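Local coordinates for vitamin B12-binding protein (Vibrio cholerae O395, PDB 5YSC) that binds vitamin B12 in the periplasm and probably delivers it to the membrane subunit BtuC of the BtuCDF import system, at residues L80-P85 against T102-Q107; R22-A27 against L43-E48; A34-L39 against D116-L121; I68-I73 against L93-Q98. All blocks are in the same frame, centred on the assembly; numbering follows the deposited sequence.

Interaction 1. Residues L80-P85 against T102-Q107; sequences LIIAWP and TIYDSQ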
loop_
_atom_site.group_PDB
_atom_site.type_symbol
_atom_site.label_atom_id
_atom_site.label_comp_id
_atom_site.label_asym_id
_atom_site.label_seq_id
_atom_site.Cartn_x
_atom_site.Cartn_y
_atom_site.Cartn_z
ATOM N N LEU A 80 -20.733 3.314 -9.645
ATOM C CA LEU A 80 -19.804 3.599 -8.556
ATOM C C LEU A 80 -18.370 3.481 -9.069
ATOM O O LEU A 80 -18.025 2.468 -9.675
ATOM C CB LEU A 80 -20.012 2.626 -7.390
ATOM C CG LEU A 80 -18.982 2.756 -6.266
ATOM C CD1 LEU A 80 -19.132 4.119 -5.604
ATOM C CD2 LEU A 80 -19.130 1.623 -5.246
ATOM N N ILE A 81 -17.530 4.483 -8.780
ATOM C CA ILE A 81 -16.111 4.468 -9.101
ATOM C C ILE A 81 -15.365 4.549 -7.773
ATOM O O ILE A 81 -15.670 5.394 -6.930
ATOM C CB ILE A 81 -15.709 5.628 -10.041
ATOM C CG1 ILE A 81 -16.463 5.555 -11.368
ATOM C CG2 ILE A 81 -14.198 5.655 -10.242
ATOM C CD1 ILE A 81 -16.123 6.654 -12.356
ATOM N N ILE A 82 -14.422 3.640 -7.563
ATOM C CA ILE A 82 -13.596 3.617 -6.370
ATOM C C ILE A 82 -12.259 4.246 -6.706
ATOM O O ILE A 82 -11.447 3.649 -7.409
ATOM C CB ILE A 82 -13.386 2.194 -5.831
ATOM C CG1 ILE A 82 -14.719 1.483 -5.674
ATOM C CG2 ILE A 82 -12.665 2.291 -4.511
ATOM C CD1 ILE A 82 -14.528 0.011 -5.343
ATOM N N ALA A 83 -12.058 5.477 -6.244
ATOM C CA ALA A 83 -10.880 6.244 -6.622
ATOM C C ALA A 83 -9.790 6.182 -5.570
ATOM O O ALA A 83 -10.029 5.936 -4.399
ATOM C CB ALA A 83 -11.236 7.704 -6.863
ATOM N N TRP A 84 -8.579 6.454 -6.020
ATOM C CA TRP A 84 -7.394 6.530 -5.186
ATOM C C TRP A 84 -6.798 7.926 -5.327
ATOM O O TRP A 84 -5.864 8.141 -6.118
ATOM C CB TRP A 84 -6.402 5.470 -5.598
ATOM C CG TRP A 84 -5.134 5.439 -4.846
ATOM C CD1 TRP A 84 -4.923 5.792 -3.530
ATOM C CD2 TRP A 84 -3.870 5.016 -5.362
ATOM N NE1 TRP A 84 -3.605 5.613 -3.220
ATOM C CE2 TRP A 84 -2.935 5.143 -4.322
ATOM C CE3 TRP A 84 -3.444 4.530 -6.607
ATOM C CZ2 TRP A 84 -1.569 4.807 -4.486
ATOM C CZ3 TRP A 84 -2.084 4.201 -6.779
ATOM C CH2 TRP A 84 -1.170 4.344 -5.725
ATOM N N PRO A 85 -7.324 8.897 -4.598
ATOM C CA PRO A 85 -6.800 10.273 -4.734
ATOM C C PRO A 85 -5.290 10.366 -4.627
ATOM O O PRO A 85 -4.657 11.136 -5.362
ATOM C CB PRO A 85 -7.493 11.002 -3.594
ATOM C CG PRO A 85 -8.733 10.286 -3.346
ATOM C CD PRO A 85 -8.429 8.822 -3.620
ATOM N N THR A 102 -20.761 8.813 -9.321
ATOM C CA THR A 102 -20.692 8.572 -7.897
ATOM C C THR A 102 -19.319 7.977 -7.619
ATOM O O THR A 102 -18.964 6.936 -8.185
ATOM C CB THR A 102 -21.810 7.647 -7.440
ATOM O OG1 THR A 102 -23.073 8.266 -7.721
ATOM C CG2 THR A 102 -21.713 7.411 -5.958
ATOM N N ILE A 103 -18.542 8.661 -6.788
ATOM C CA ILE A 103 -17.162 8.289 -6.537
ATOM C C ILE A 103 -16.926 8.149 -5.049
ATOM O O ILE A 103 -17.193 9.074 -4.269
ATOM C CB ILE A 103 -16.175 9.317 -7.115
ATOM C CG1 ILE A 103 -16.365 9.439 -8.617
ATOM C CG2 ILE A 103 -14.729 8.901 -6.796
ATOM C CD1 ILE A 103 -15.858 10.725 -9.191
ATOM N N TYR A 104 -16.352 7.017 -4.658
ATOM C CA TYR A 104 -15.837 6.833 -3.329
ATOM C C TYR A 104 -14.344 7.126 -3.351
ATOM O O TYR A 104 -13.600 6.513 -4.108
ATOM C CB TYR A 104 -16.140 5.409 -2.842
ATOM C CG TYR A 104 -15.571 5.191 -1.472
ATOM C CD1 TYR A 104 -16.230 5.665 -0.343
ATOM C CD2 TYR A 104 -14.347 4.549 -1.306
ATOM C CE1 TYR A 104 -15.707 5.501 0.899
ATOM C CE2 TYR A 104 -13.820 4.370 -0.055
ATOM C CZ TYR A 104 -14.506 4.840 1.054
ATOM O OH TYR A 104 -13.983 4.732 2.307
ATOM N N ASP A 105 -13.911 8.085 -2.537
ATOM C CA ASP A 105 -12.491 8.395 -2.420
ATOM C C ASP A 105 -11.843 7.504 -1.363
ATOM O O ASP A 105 -12.136 7.649 -0.170
ATOM C CB ASP A 105 -12.292 9.853 -2.033
ATOM C CG ASP A 105 -12.624 10.791 -3.132
ATOM O OD1 ASP A 105 -12.083 10.614 -4.249
ATOM O OD2 ASP A 105 -13.444 11.707 -2.835
ATOM N N SER A 106 -10.936 6.618 -1.785
ATOM C CA SER A 106 -10.214 5.776 -0.840
ATOM C C SER A 106 -9.044 6.526 -0.223
ATOM O O SER A 106 -8.059 6.833 -0.924
ATOM C CB SER A 106 -9.726 4.522 -1.556
ATOM O OG SER A 106 -9.018 3.659 -0.671
ATOM N N GLN A 107 -9.067 6.678 1.101
ATOM C CA GLN A 107 -7.984 7.330 1.818
ATOM C C GLN A 107 -6.989 6.267 2.284
ATOM O O GLN A 107 -7.395 5.209 2.778
ATOM C CB GLN A 107 -8.506 8.119 3.016
ATOM C CG GLN A 107 -9.529 9.163 2.629
ATOM C CD GLN A 107 -8.861 10.402 2.052
ATOM O OE1 GLN A 107 -8.152 10.330 1.022
ATOM N NE2 GLN A 107 -9.052 11.542 2.730
#

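Interaction 2. Residues R22-A27 against L43-E48; sequences RIISLA and LVAVSE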
loop_
_atom_site.group_PDB
_atom_site.type_symbol
_atom_site.label_atom_id
_atom_site.label_comp_id
_atom_site.label_asym_id
_atom_site.label_seq_id
_atom_site.Cartn_x
_atom_site.Cartn_y
_atom_site.Cartn_z
ATOM N N ARG A 22 -22.478 -1.714 -11.340
ATOM C CA ARG A 22 -21.408 -1.575 -12.330
ATOM C C ARG A 22 -20.295 -0.763 -11.660
ATOM O O ARG A 22 -20.340 0.467 -11.640
ATOM C CB ARG A 22 -21.903 -0.892 -13.599
ATOM C CG ARG A 22 -22.997 -1.649 -14.334
ATOM C CD ARG A 22 -23.235 -1.044 -15.682
ATOM N NE ARG A 22 -22.027 -1.139 -16.491
ATOM C CZ ARG A 22 -21.710 -2.192 -17.233
ATOM N NH1 ARG A 22 -22.517 -3.238 -17.290
ATOM N NH2 ARG A 22 -20.580 -2.196 -17.920
ATOM N N ILE A 23 -19.312 -1.443 -11.077
ATOM C CA ILE A 23 -18.323 -0.771 -10.233
ATOM C C ILE A 23 -16.989 -0.733 -10.967
ATOM O O ILE A 23 -16.602 -1.699 -11.618
ATOM C CB ILE A 23 -18.202 -1.474 -8.863
ATOM C CG1 ILE A 23 -19.565 -1.533 -8.181
ATOM C CG2 ILE A 23 -17.272 -0.711 -7.923
ATOM C CD1 ILE A 23 -19.572 -2.268 -6.842
ATOM N N ILE A 24 -16.277 0.390 -10.870
ATOM C CA ILE A 24 -14.944 0.509 -11.459
ATOM C C ILE A 24 -13.968 0.839 -10.350
ATOM O O ILE A 24 -14.252 1.695 -9.513
ATOM C CB ILE A 24 -14.917 1.581 -12.555
ATOM C CG1 ILE A 24 -15.706 1.074 -13.771
ATOM C CG2 ILE A 24 -13.479 1.946 -12.965
ATOM C CD1 ILE A 24 -15.739 2.070 -14.933
ATOM N N SER A 25 -12.822 0.153 -10.341
ATOM C CA SER A 25 -11.729 0.408 -9.406
ATOM C C SER A 25 -10.562 1.029 -10.152
ATOM O O SER A 25 -10.133 0.516 -11.199
ATOM C CB SER A 25 -11.259 -0.883 -8.739
ATOM O OG SER A 25 -10.022 -0.662 -8.111
ATOM N N LEU A 26 -10.023 2.094 -9.582
ATOM C CA LEU A 26 -8.909 2.805 -10.197
ATOM C C LEU A 26 -7.559 2.513 -9.537
ATOM O O LEU A 26 -6.604 3.253 -9.776
ATOM C CB LEU A 26 -9.188 4.303 -10.190
ATOM C CG LEU A 26 -10.481 4.746 -10.888
ATOM C CD1 LEU A 26 -10.608 6.262 -10.787
ATOM C CD2 LEU A 26 -10.539 4.319 -12.354
ATOM N N ALA A 27 -7.454 1.468 -8.699
ATOM C CA ALA A 27 -6.170 1.161 -8.063
ATOM C C ALA A 27 -6.095 -0.315 -7.670
ATOM O O ALA A 27 -7.122 -0.924 -7.371
ATOM C CB ALA A 27 -5.919 2.024 -6.822
ATOM N N LEU A 43 -17.727 -5.582 -10.107
ATOM C CA LEU A 43 -16.700 -4.871 -10.844
ATOM C C LEU A 43 -16.816 -5.115 -12.331
ATOM O O LEU A 43 -16.942 -6.259 -12.799
ATOM C CB LEU A 43 -15.303 -5.281 -10.385
ATOM C CG LEU A 43 -14.951 -4.837 -8.989
ATOM C CD1 LEU A 43 -13.708 -5.595 -8.483
ATOM C CD2 LEU A 43 -14.692 -3.353 -8.953
ATOM N N VAL A 44 -16.730 -4.031 -13.091
ATOM C CA VAL A 44 -16.722 -4.110 -14.545
ATOM C C VAL A 44 -15.431 -3.562 -15.139
ATOM O O VAL A 44 -15.229 -3.688 -16.352
ATOM C CB VAL A 44 -17.951 -3.404 -15.171
ATOM C CG1 VAL A 44 -19.247 -4.025 -14.689
ATOM C CG2 VAL A 44 -17.952 -1.917 -14.854
ATOM N N ALA A 45 -14.556 -2.957 -14.328
ATOM C CA ALA A 45 -13.213 -2.603 -14.770
ATOM C C ALA A 45 -12.369 -2.267 -13.550
ATOM O O ALA A 45 -12.898 -1.889 -12.491
ATOM C CB ALA A 45 -13.199 -1.417 -15.748
ATOM N N VAL A 46 -11.059 -2.405 -13.722
ATOM C CA VAL A 46 -10.086 -2.193 -12.658
ATOM C C VAL A 46 -8.858 -1.522 -13.271
ATOM O O VAL A 46 -8.868 -1.113 -14.437
ATOM C CB VAL A 46 -9.723 -3.515 -11.949
ATOM C CG1 VAL A 46 -10.954 -4.115 -11.256
ATOM C CG2 VAL A 46 -9.052 -4.474 -12.914
ATOM N N SER A 47 -7.800 -1.386 -12.485
ATOM C CA SER A 47 -6.543 -0.798 -12.903
ATOM C C SER A 47 -5.556 -1.862 -13.361
ATOM O O SER A 47 -5.706 -3.045 -13.069
ATOM C CB SER A 47 -5.933 -0.014 -11.755
ATOM O OG SER A 47 -5.337 -0.886 -10.818
ATOM N N GLU A 48 -4.541 -1.418 -14.101
ATOM C CA GLU A 48 -3.344 -2.222 -14.278
ATOM C C GLU A 48 -2.801 -2.566 -12.897
ATOM O O GLU A 48 -2.931 -1.789 -11.948
ATOM C CB GLU A 48 -2.286 -1.469 -15.109
ATOM C CG GLU A 48 -2.617 -1.391 -16.607
ATOM C CD GLU A 48 -1.592 -0.605 -17.450
ATOM O OE1 GLU A 48 -0.372 -0.656 -17.200
ATOM O OE2 GLU A 48 -2.040 0.099 -18.381
#

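Interaction 3. Residues A34-L39 against D116-L121; sequences AYAAGL and DNIEAL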
loop_
_atom_site.group_PDB
_atom_site.type_symbol
_atom_site.label_atom_id
_atom_site.label_comp_id
_atom_site.label_asym_id
_atom_site.label_seq_id
_atom_site.Cartn_x
_atom_site.Cartn_y
_atom_site.Cartn_z
ATOM N N ALA A 34 -12.415 -3.766 -2.647
ATOM C CA ALA A 34 -13.727 -4.002 -3.257
ATOM C C ALA A 34 -14.150 -5.459 -3.093
ATOM O O ALA A 34 -15.286 -5.744 -2.681
ATOM C CB ALA A 34 -13.728 -3.579 -4.730
ATOM N N TYR A 35 -13.246 -6.404 -3.387
ATOM C CA TYR A 35 -13.597 -7.813 -3.180
ATOM C C TYR A 35 -13.857 -8.117 -1.713
ATOM O O TYR A 35 -14.839 -8.807 -1.390
ATOM C CB TYR A 35 -12.507 -8.741 -3.723
ATOM C CG TYR A 35 -12.655 -9.050 -5.191
ATOM C CD1 TYR A 35 -12.101 -8.219 -6.134
ATOM C CD2 TYR A 35 -13.331 -10.185 -5.648
ATOM C CE1 TYR A 35 -12.216 -8.472 -7.477
ATOM C CE2 TYR A 35 -13.453 -10.438 -6.993
ATOM C CZ TYR A 35 -12.880 -9.580 -7.916
ATOM O OH TYR A 35 -12.972 -9.839 -9.302
ATOM N N ALA A 36 -13.031 -7.571 -0.803
ATOM C CA ALA A 36 -13.245 -7.820 0.624
ATOM C C ALA A 36 -14.574 -7.249 1.110
ATOM O O ALA A 36 -15.153 -7.762 2.085
ATOM C CB ALA A 36 -12.106 -7.234 1.439
ATOM N N ALA A 37 -15.039 -6.188 0.463
ATOM C CA ALA A 37 -16.263 -5.502 0.830
ATOM C C ALA A 37 -17.480 -6.134 0.216
ATOM O O ALA A 37 -18.566 -5.563 0.353
ATOM C CB ALA A 37 -16.196 -4.022 0.415
ATOM N N GLY A 38 -17.339 -7.270 -0.467
ATOM C CA GLY A 38 -18.484 -7.888 -1.115
ATOM C C GLY A 38 -18.992 -7.171 -2.349
ATOM O O GLY A 38 -20.209 -7.157 -2.604
ATOM N N LEU A 39 -18.086 -6.551 -3.111
ATOM C CA LEU A 39 -18.395 -5.869 -4.362
ATOM C C LEU A 39 -17.768 -6.528 -5.576
ATOM O O LEU A 39 -17.967 -6.051 -6.702
ATOM C CB LEU A 39 -17.914 -4.407 -4.303
ATOM C CG LEU A 39 -18.340 -3.588 -3.077
ATOM C CD1 LEU A 39 -17.831 -2.151 -3.125
ATOM C CD2 LEU A 39 -19.858 -3.573 -3.012
ATOM N N ASP A 116 -11.817 1.040 7.646
ATOM C CA ASP A 116 -12.813 2.071 7.350
ATOM C C ASP A 116 -13.251 1.988 5.892
ATOM O O ASP A 116 -14.438 2.108 5.576
ATOM C CB ASP A 116 -12.256 3.482 7.628
ATOM C CG ASP A 116 -11.892 3.743 9.081
ATOM O OD1 ASP A 116 -12.365 3.050 10.015
ATOM O OD2 ASP A 116 -11.112 4.698 9.264
ATOM N N ASN A 117 -12.281 1.863 4.981
ATOM C CA ASN A 117 -12.589 1.680 3.561
ATOM C C ASN A 117 -13.529 0.495 3.314
ATOM O O ASN A 117 -14.491 0.601 2.554
ATOM C CB ASN A 117 -11.296 1.459 2.761
ATOM C CG ASN A 117 -10.693 2.723 2.218
ATOM O OD1 ASN A 117 -11.051 3.175 1.114
ATOM N ND2 ASN A 117 -9.681 3.213 2.888
ATOM N N ILE A 118 -13.214 -0.670 3.890
ATOM C CA ILE A 118 -14.010 -1.858 3.661
ATOM C C ILE A 118 -15.421 -1.650 4.187
ATOM O O ILE A 118 -16.393 -2.005 3.508
ATOM C CB ILE A 118 -13.348 -3.091 4.308
ATOM C CG1 ILE A 118 -11.967 -3.323 3.692
ATOM C CG2 ILE A 118 -14.246 -4.336 4.127
ATOM C CD1 ILE A 118 -11.104 -4.408 4.400
ATOM N N GLU A 119 -15.546 -1.044 5.380
ATOM C CA GLU A 119 -16.863 -0.856 5.983
ATOM C C GLU A 119 -17.685 0.138 5.174
ATOM O O GLU A 119 -18.853 -0.117 4.870
ATOM C CB GLU A 119 -16.709 -0.414 7.435
ATOM C CG GLU A 119 -18.032 -0.158 8.151
ATOM C CD GLU A 119 -17.808 0.164 9.608
ATOM O OE1 GLU A 119 -16.730 0.713 9.935
ATOM O OE2 GLU A 119 -18.701 -0.140 10.429
ATOM N N ALA A 120 -17.066 1.226 4.737
ATOM C CA ALA A 120 -17.740 2.146 3.822
ATOM C C ALA A 120 -18.177 1.456 2.540
ATOM O O ALA A 120 -19.311 1.624 2.078
ATOM C CB ALA A 120 -16.822 3.328 3.494
ATOM N N LEU A 121 -17.283 0.695 1.910
ATOM C CA LEU A 121 -17.653 0.122 0.641
ATOM C C LEU A 121 -18.754 -0.914 0.787
ATOM O O LEU A 121 -19.499 -1.155 -0.159
ATOM C CB LEU A 121 -16.420 -0.479 -0.038
ATOM C CG LEU A 121 -15.489 0.538 -0.692
ATOM C CD1 LEU A 121 -14.206 -0.144 -1.153
ATOM C CD2 LEU A 121 -16.166 1.201 -1.894
#

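Interaction 4. Residues I68-I73 against L93-Q98; sequences INIEKI and LAKLRQ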
loop_
_atom_site.group_PDB
_atom_site.type_symbol
_atom_site.label_atom_id
_atom_site.label_comp_id
_atom_site.label_asym_id
_atom_site.label_seq_id
_atom_site.Cartn_x
_atom_site.Cartn_y
_atom_site.Cartn_z
ATOM N N ILE A 68 -5.841 7.767 -16.487
ATOM C CA ILE A 68 -7.152 7.148 -16.361
ATOM C C ILE A 68 -7.838 7.217 -17.718
ATOM O O ILE A 68 -7.935 8.298 -18.314
ATOM C CB ILE A 68 -8.011 7.856 -15.305
ATOM C CG1 ILE A 68 -7.391 7.729 -13.896
ATOM C CG2 ILE A 68 -9.426 7.306 -15.339
ATOM C CD1 ILE A 68 -8.219 8.373 -12.807
ATOM N N ASN A 69 -8.355 6.077 -18.189
ATOM C CA ASN A 69 -8.978 5.996 -19.502
ATOM C C ASN A 69 -10.435 6.421 -19.388
ATOM O O ASN A 69 -11.358 5.617 -19.259
ATOM C CB ASN A 69 -8.856 4.587 -20.066
ATOM C CG ASN A 69 -9.231 4.510 -21.533
ATOM O OD1 ASN A 69 -10.083 5.268 -22.023
ATOM N ND2 ASN A 69 -8.593 3.586 -22.246
ATOM N N ILE A 70 -10.650 7.736 -19.478
ATOM C CA ILE A 70 -11.995 8.263 -19.273
ATOM C C ILE A 70 -12.925 7.838 -20.397
ATOM O O ILE A 70 -14.112 7.642 -20.167
ATOM C CB ILE A 70 -11.996 9.792 -19.118
ATOM C CG1 ILE A 70 -11.310 10.140 -17.798
ATOM C CG2 ILE A 70 -13.449 10.370 -19.142
ATOM C CD1 ILE A 70 -11.198 11.582 -17.529
ATOM N N GLU A 71 -12.413 7.732 -21.612
ATOM C CA GLU A 71 -13.231 7.284 -22.731
ATOM C C GLU A 71 -13.855 5.932 -22.423
ATOM O O GLU A 71 -15.066 5.745 -22.563
ATOM C CB GLU A 71 -12.378 7.207 -23.985
ATOM C CG GLU A 71 -13.161 6.880 -25.249
ATOM C CD GLU A 71 -12.354 7.078 -26.514
ATOM O OE1 GLU A 71 -11.132 7.330 -26.439
ATOM O OE2 GLU A 71 -12.959 6.986 -27.597
ATOM N N LYS A 72 -13.029 4.986 -21.973
ATOM C CA LYS A 72 -13.517 3.647 -21.642
ATOM C C LYS A 72 -14.500 3.694 -20.490
ATOM O O LYS A 72 -15.508 2.986 -20.506
ATOM C CB LYS A 72 -12.344 2.729 -21.308
ATOM C CG LYS A 72 -11.763 2.013 -22.484
ATOM C CD LYS A 72 -10.552 1.130 -22.109
ATOM C CE LYS A 72 -10.607 -0.254 -22.715
ATOM N NZ LYS A 72 -11.240 -1.215 -21.754
ATOM N N ILE A 73 -14.234 4.525 -19.478
ATOM C CA ILE A 73 -15.172 4.661 -18.366
ATOM C C ILE A 73 -16.537 5.154 -18.851
ATOM O O ILE A 73 -17.592 4.704 -18.366
ATOM C CB ILE A 73 -14.577 5.579 -17.283
ATOM C CG1 ILE A 73 -13.331 4.904 -16.697
ATOM C CG2 ILE A 73 -15.576 5.869 -16.211
ATOM C CD1 ILE A 73 -12.705 5.650 -15.554
ATOM N N LEU A 93 -9.563 12.638 -12.136
ATOM C CA LEU A 93 -10.565 12.451 -11.087
ATOM C C LEU A 93 -11.511 13.628 -11.036
ATOM O O LEU A 93 -12.726 13.456 -10.893
ATOM C CB LEU A 93 -9.910 12.283 -9.726
ATOM C CG LEU A 93 -9.179 11.020 -9.367
ATOM C CD1 LEU A 93 -8.792 11.098 -7.896
ATOM C CD2 LEU A 93 -10.056 9.822 -9.652
ATOM N N ALA A 94 -10.970 14.846 -11.144
ATOM C CA ALA A 94 -11.843 16.011 -11.160
ATOM C C ALA A 94 -12.804 15.921 -12.333
ATOM O O ALA A 94 -14.006 16.188 -12.189
ATOM C CB ALA A 94 -11.017 17.307 -11.219
ATOM N N LYS A 95 -12.304 15.504 -13.500
ATOM C CA LYS A 95 -13.186 15.321 -14.656
ATOM C C LYS A 95 -14.306 14.351 -14.326
ATOM O O LYS A 95 -15.479 14.615 -14.616
ATOM C CB LYS A 95 -12.397 14.820 -15.869
ATOM C CG LYS A 95 -12.285 15.803 -17.020
ATOM C CD LYS A 95 -10.850 16.053 -17.434
ATOM C CE LYS A 95 -10.308 14.949 -18.313
ATOM N NZ LYS A 95 -8.795 14.833 -18.373
ATOM N N LEU A 96 -13.961 13.207 -13.721
ATOM C CA LEU A 96 -14.980 12.223 -13.367
ATOM C C LEU A 96 -16.006 12.808 -12.407
ATOM O O LEU A 96 -17.207 12.497 -12.499
ATOM C CB LEU A 96 -14.313 10.982 -12.760
ATOM C CG LEU A 96 -13.526 10.143 -13.758
ATOM C CD1 LEU A 96 -12.814 9.016 -12.988
ATOM C CD2 LEU A 96 -14.407 9.589 -14.865
ATOM N N ARG A 97 -15.552 13.614 -11.445
ATOM C CA ARG A 97 -16.485 14.268 -10.543
ATOM C C ARG A 97 -17.376 15.225 -11.326
ATOM O O ARG A 97 -18.590 15.266 -11.120
ATOM C CB ARG A 97 -15.742 15.015 -9.435
ATOM C CG ARG A 97 -15.070 14.120 -8.396
ATOM C CD ARG A 97 -14.611 14.877 -7.129
ATOM N NE ARG A 97 -13.581 15.883 -7.386
ATOM C CZ ARG A 97 -12.271 15.628 -7.454
ATOM N NH1 ARG A 97 -11.815 14.374 -7.292
ATOM N NH2 ARG A 97 -11.406 16.624 -7.677
ATOM N N GLN A 98 -16.785 15.979 -12.254
ATOM C CA GLN A 98 -17.564 16.972 -12.990
ATOM C C GLN A 98 -18.561 16.297 -13.914
ATOM O O GLN A 98 -19.633 16.852 -14.184
ATOM C CB GLN A 98 -16.613 17.931 -13.736
ATOM C CG GLN A 98 -16.344 19.242 -12.922
ATOM C CD GLN A 98 -15.056 20.005 -13.306
ATOM O OE1 GLN A 98 -14.258 19.548 -14.137
ATOM N NE2 GLN A 98 -14.862 21.173 -12.681
#

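Interaction 1. Residues L80-P85 against T102-Q107
I81 and A83 pair with T102, Y104 and S106 through four backbone hydrogen bonds between parallel strands. I81 N gives to T102 O at 2.9 Å while I81 O accepts Y104 N; A83 N then gives to Y104 O at 2.8 Å while A83 O accepts S106 N. Two carbonyls take a second, weaker partner: I103 CA approaches I81 O at 3.3 Å, and L80 CA points its hydrogen at T102 O. The two short strand segments run 20° from parallel.

Apolar contacts follow on both faces. Beside I81 and A83, I103 turns CG1 anti to its carbonyl carbon (chi1 -60°), which sets CG1 against I81 CB and leaves CG2 3.7 Å from A83 CB. On the face of I82 and Y104, I82 CG2 meets the tyrosine ring at its edge, 4.3 Å from CD2, and L80 CD1 lies near Y104 CB.

Past the strand ends the ring of P85 meets the neighbouring segment: its CG is 3.5 Å from D105 OD1, the two side chains crossing obliquely, and its CD is 3.4 Å from S106 O. S106 CB rests on A83 O, and S106 OG is hydrogen-bonded to N117 and H29. W84 has its CB directed away from the neighbour, and its indole touches cyanocobalamin.

The pair belongs to a beta-alpha-beta unit whose helix 90-98 packs on I81, A83 and I103. Helix 112-122 lies against I82 and Y104, helix 28-36 also touches I82, and strand 80-83 continues the sheet to strand 23-25, leaving 103-105 outermost.

Interaction 2. Residues R22-A27 against L43-E48
V44 lies over the flat end of R22: its CG1 stands 3.9 Å above the guanidinium plane, over the centre, and the two side chains cross at about a right angle. A bend in the arginine chain (chi3 62°) accompanies this approach, and R22 NE is held by L76 O. The other branch, V44 CG2, wedged between its own backbone N and carbonyl carbon, meets I24 CG1 at 3.9 Å, again nearly perpendicular. I24 CG1 also reaches A45 CB, the two residues sharing one face of the sheet. On the opposite face L43 comes obliquely to I23, with L43 CD2 3.8 Å from I23 CG2. Farther on, S25 CB faces V46 CG1. S47 OG sits 3.3 Å from A27 C, bonds to E48 O from above the carbonyl plane and is also hydrogen-bonded to S50.

The backbone bonds are V44 N to I23 O (2.8 Å) and S25 N to A45 O (3.0 Å). Between them the register slips by one residue, a beta bulge.

Two parallel strands joined through helix 28-36, with A27 as its N-cap, form a beta-alpha-beta crossover in an alpha/beta lobe of this periplasmic binding protein. The C-terminal ends of the strands lead to the vitamin pocket, where E48 OE1 makes a weak hydrogen bond to cyanocobalamin.

Interaction 3. Residues A34-L39 against D116-L121
A37 and L39 press against L121 in the tight part of this contact, where helix 28-36 has just ended. A37 CB meets L121 CB at 3.6 Å and is also 3.7 Å from I118 O, so the methyl group sits against the backbone of the opposing helix. L39 crosses L121 at about a right angle; its CG is anti to the carbonyl carbon (chi1 -51°), and CD1 lies 3.5 Å from L121 O and 3.8 Å from L121 CB. L39 follows the Schellman motif that ends helix 28-36: G38, with positive phi, is the C-prime residue, L39 N bonds to A34 O at 2.9 Å, and G38 N bonds to Y35 O.

The packing is looser toward A36, which is partly exposed. A36 CB is 4.2 Å from I118 CD1, and I118 CG2 keeps a similar distance from A37 CB. No hydrogen bond spans the two segments. Also on helix 112-122, the carboxylates of D116 and E119 form salt bridges with R139.

L121 touches I82 and Y104, so helix 112-122 lies over strands 80-83 and 103-105, and helix 28-36 touches I82 through A34 on the same face. G38 O is bonded to S125 OG, just past helix 112-122.

Interaction 4. Residues I68-I73 against L93-Q98
I68, I70 and I73 meet L93, K95 and L96 in a side-chain contact between the start of helix 70-76, with the loop residue I68 before it, and helix 90-98; no hydrogen bond crosses it. At the more open side, I70 CD1 lies 3.6 Å from K95 CE and 3.8 Å from K95 CB. The lysine chain, bent at its second and third torsions, crosses I70 at about a right angle, with CB and CE both touching the same methyl group. Closer to the sheet, L96 CD2 serves two isoleucines, I73 CG2 at 4.1 Å and I70 CG1 at 4.3 Å. I68 CD1 meets L93 CD2 at 3.9 Å, the two side chains again nearly perpendicular.

Both helices flank the parallel sheet of an alpha/beta lobe on one side: I73 and L96 rest on I81, L93 on A83, and L96 also on I103. N69 caps helix 70-76, its OD1 accepting K72 N at 3.0 Å with the donor well above the carbonyl plane. The same helix carries E71, which is exposed and predicted to matter for BtuC binding. I68 also touches L26 and P89, and its side chain is about 7 Å from the bound cyanocobalamin.

Overall arrangement
From the N terminus, interaction 2 closes the first loop, bringing strand 43-45 back beside strand 23-25 after helix 28-36. Interaction 4 opens next at 68-73 and crosses interaction 1, since their segments alternate: helix 70-76, strand 80-83, helix 90-98, strand 103-105. Interaction 3 spans the longest loop, from 34-39 to 116-121; interactions 1 and 4 nest inside it, while interaction 2 crosses it. Interactions 1 and 2 meet in one sheet through I24 and strand 80-83, giving the order 43-45, 23-25, 80-83, 103-105. Interactions 3 and 4, about 22 Å apart between centres, do not touch and clothe opposite faces of that sheet.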